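Local coordinates for pesticidal crystal protein Cry2Aa (Bacillus thuringiensis serovar kurstaki, PDB 1I5P) that kills dipteran and lepidopteran larvae by binding to their midgut epithelial cells and promoting colloidosmotic lysis, at residues L275-S280 and S376-G381. Sequence-based numbering, arbitrary orientation.
Sequences LYASGS and SWLDSG
With CG anti to its carbonyl carbon (chi1 -68°) and OD1 almost eclipsing CA (chi2 -4°), D379 brings OD1 up to the backbone of S280, while S280 OG, anti to its own carbonyl carbon, lies where it shares a water with that oxygen. The pair illustrates how a carboxylate and a backbone bond together fasten two neighbouring segments. S280 N donates to D379 OD1 over 2.7 Å in an almost straight bond, arriving from above the carboxylate plane. The water clasps the same oxygen: it donates to D379 OD1 at 2.6 Å and is hydrogen-bonded to S280 OG, closing a small ring between the two residues. A backbone bond follows, S380 N donating to S280 O at 2.8 Å.

At G279 the two segments come very close: having no side chain, it lays its CA directly against L378 O in a CA-H...O contact of 3.2 Å. L378 reaches back over the other segment, CB 3.4 Å from G279 N and CD1 3.2 Å from A277 O.

D379 OD2 is held by N414 N, while S380 OG turns to Q284. Within the middle domain, the contact joins residues following strand 373-377 to the segment that carries strand 275-278, two strands of different sheets; L378 also packs on L464 of strand 462-469 and F398 of strand 397-400, and S280 touches H239 of helix 238-259.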
loop_
_atom_site.group_PDB
_atom_site.type_symbol
_atom_site.label_atom_id
_atom_site.label_comp_id
_atom_site.label_asym_id
_atom_site.label_seq_id
_atom_site.Cartn_x
_atom_site.Cartn_y
_atom_site.Cartn_z
ATOM N N LEU A 275 -3.631 -2.796 -1.990
ATOM C CA LEU A 275 -4.733 -3.338 -1.204
ATOM C C LEU A 275 -5.439 -4.163 -2.272
ATOM O O LEU A 275 -5.813 -3.626 -3.309
ATOM C CB LEU A 275 -5.668 -2.233 -0.690
ATOM C CG LEU A 275 -5.128 -1.258 0.363
ATOM C CD1 LEU A 275 -6.239 -0.315 0.785
ATOM C CD2 LEU A 275 -4.597 -2.028 1.566
ATOM N N TYR A 276 -5.590 -5.464 -2.045
ATOM C CA TYR A 276 -6.248 -6.320 -3.028
ATOM C C TYR A 276 -7.654 -6.673 -2.603
ATOM O O TYR A 276 -7.904 -6.983 -1.439
ATOM C CB TYR A 276 -5.475 -7.621 -3.240
ATOM C CG TYR A 276 -4.001 -7.429 -3.447
ATOM C CD1 TYR A 276 -3.117 -7.450 -2.369
ATOM C CD2 TYR A 276 -3.484 -7.217 -4.724
ATOM C CE1 TYR A 276 -1.747 -7.272 -2.564
ATOM C CE2 TYR A 276 -2.123 -7.032 -4.927
ATOM C CZ TYR A 276 -1.261 -7.061 -3.853
ATOM O OH TYR A 276 0.086 -6.886 -4.082
ATOM N N ALA A 277 -8.567 -6.631 -3.563
ATOM C CA ALA A 277 -9.955 -6.950 -3.296
ATOM C C ALA A 277 -10.448 -8.019 -4.257
ATOM O O ALA A 277 -10.113 -8.001 -5.443
ATOM C CB ALA A 277 -10.809 -5.699 -3.428
ATOM N N SER A 278 -11.222 -8.960 -3.732
ATOM C CA SER A 278 -11.808 -10.014 -4.548
ATOM C C SER A 278 -13.266 -10.077 -4.110
ATOM O O SER A 278 -13.628 -9.523 -3.071
ATOM C CB SER A 278 -11.100 -11.365 -4.336
ATOM O OG SER A 278 -11.421 -11.956 -3.087
ATOM N N GLY A 279 -14.101 -10.748 -4.891
ATOM C CA GLY A 279 -15.511 -10.801 -4.555
ATOM C C GLY A 279 -15.966 -11.788 -3.498
ATOM O O GLY A 279 -15.326 -12.817 -3.252
ATOM N N SER A 280 -17.083 -11.445 -2.862
ATOM C CA SER A 280 -17.716 -12.287 -1.857
ATOM C C SER A 280 -18.767 -13.056 -2.646
ATOM O O SER A 280 -18.965 -12.795 -3.831
ATOM C CB SER A 280 -18.408 -11.440 -0.787
ATOM O OG SER A 280 -17.478 -10.630 -0.090
ATOM N N SER A 376 -14.628 -1.072 -7.845
ATOM C CA SER A 376 -14.977 -2.338 -8.496
ATOM C C SER A 376 -16.054 -3.121 -7.738
ATOM O O SER A 376 -16.227 -2.947 -6.533
ATOM C CB SER A 376 -13.737 -3.218 -8.627
ATOM O OG SER A 376 -13.266 -3.614 -7.346
ATOM N N TRP A 377 -16.776 -3.967 -8.469
ATOM C CA TRP A 377 -17.812 -4.848 -7.921
ATOM C C TRP A 377 -17.377 -6.239 -8.374
ATOM O O TRP A 377 -17.323 -6.517 -9.570
ATOM C CB TRP A 377 -19.186 -4.516 -8.506
ATOM C CG TRP A 377 -19.744 -3.212 -8.027
ATOM C CD1 TRP A 377 -20.622 -3.024 -7.000
ATOM C CD2 TRP A 377 -19.451 -1.913 -8.549
ATOM N NE1 TRP A 377 -20.897 -1.688 -6.851
ATOM C CE2 TRP A 377 -20.191 -0.983 -7.786
ATOM C CE3 TRP A 377 -18.632 -1.444 -9.586
ATOM C CZ2 TRP A 377 -20.138 0.395 -8.031
ATOM C CZ3 TRP A 377 -18.580 -0.076 -9.830
ATOM C CH2 TRP A 377 -19.328 0.827 -9.053
ATOM N N LEU A 378 -17.068 -7.113 -7.422
ATOM C CA LEU A 378 -16.582 -8.443 -7.755
ATOM C C LEU A 378 -17.372 -9.597 -7.150
ATOM O O LEU A 378 -17.036 -10.767 -7.362
ATOM C CB LEU A 378 -15.127 -8.552 -7.306
ATOM C CG LEU A 378 -14.224 -7.390 -7.731
ATOM C CD1 LEU A 378 -12.942 -7.397 -6.904
ATOM C CD2 LEU A 378 -13.918 -7.509 -9.219
ATOM N N ASP A 379 -18.414 -9.268 -6.399
ATOM C CA ASP A 379 -19.235 -10.279 -5.739
ATOM C C ASP A 379 -20.031 -11.151 -6.701
ATOM O O ASP A 379 -20.329 -10.754 -7.831
ATOM C CB ASP A 379 -20.214 -9.615 -4.762
ATOM C CG ASP A 379 -19.519 -8.978 -3.566
ATOM O OD1 ASP A 379 -18.282 -9.113 -3.436
ATOM O OD2 ASP A 379 -20.219 -8.349 -2.747
ATOM N N SER A 380 -20.362 -12.351 -6.233
ATOM C CA SER A 380 -21.172 -13.295 -6.988
ATOM C C SER A 380 -22.337 -13.616 -6.062
ATOM O O SER A 380 -22.292 -13.290 -4.875
ATOM C CB SER A 380 -20.397 -14.581 -7.277
ATOM O OG SER A 380 -20.226 -15.332 -6.088
ATOM N N GLY A 381 -23.367 -14.258 -6.597
ATOM C CA GLY A 381 -24.510 -14.608 -5.779
ATOM C C GLY A 381 -25.612 -15.337 -6.527
ATOM O O GLY A 381 -25.551 -15.532 -7.745
HETATM O O HOH W 1 -17.400 -8.242 -1.153
#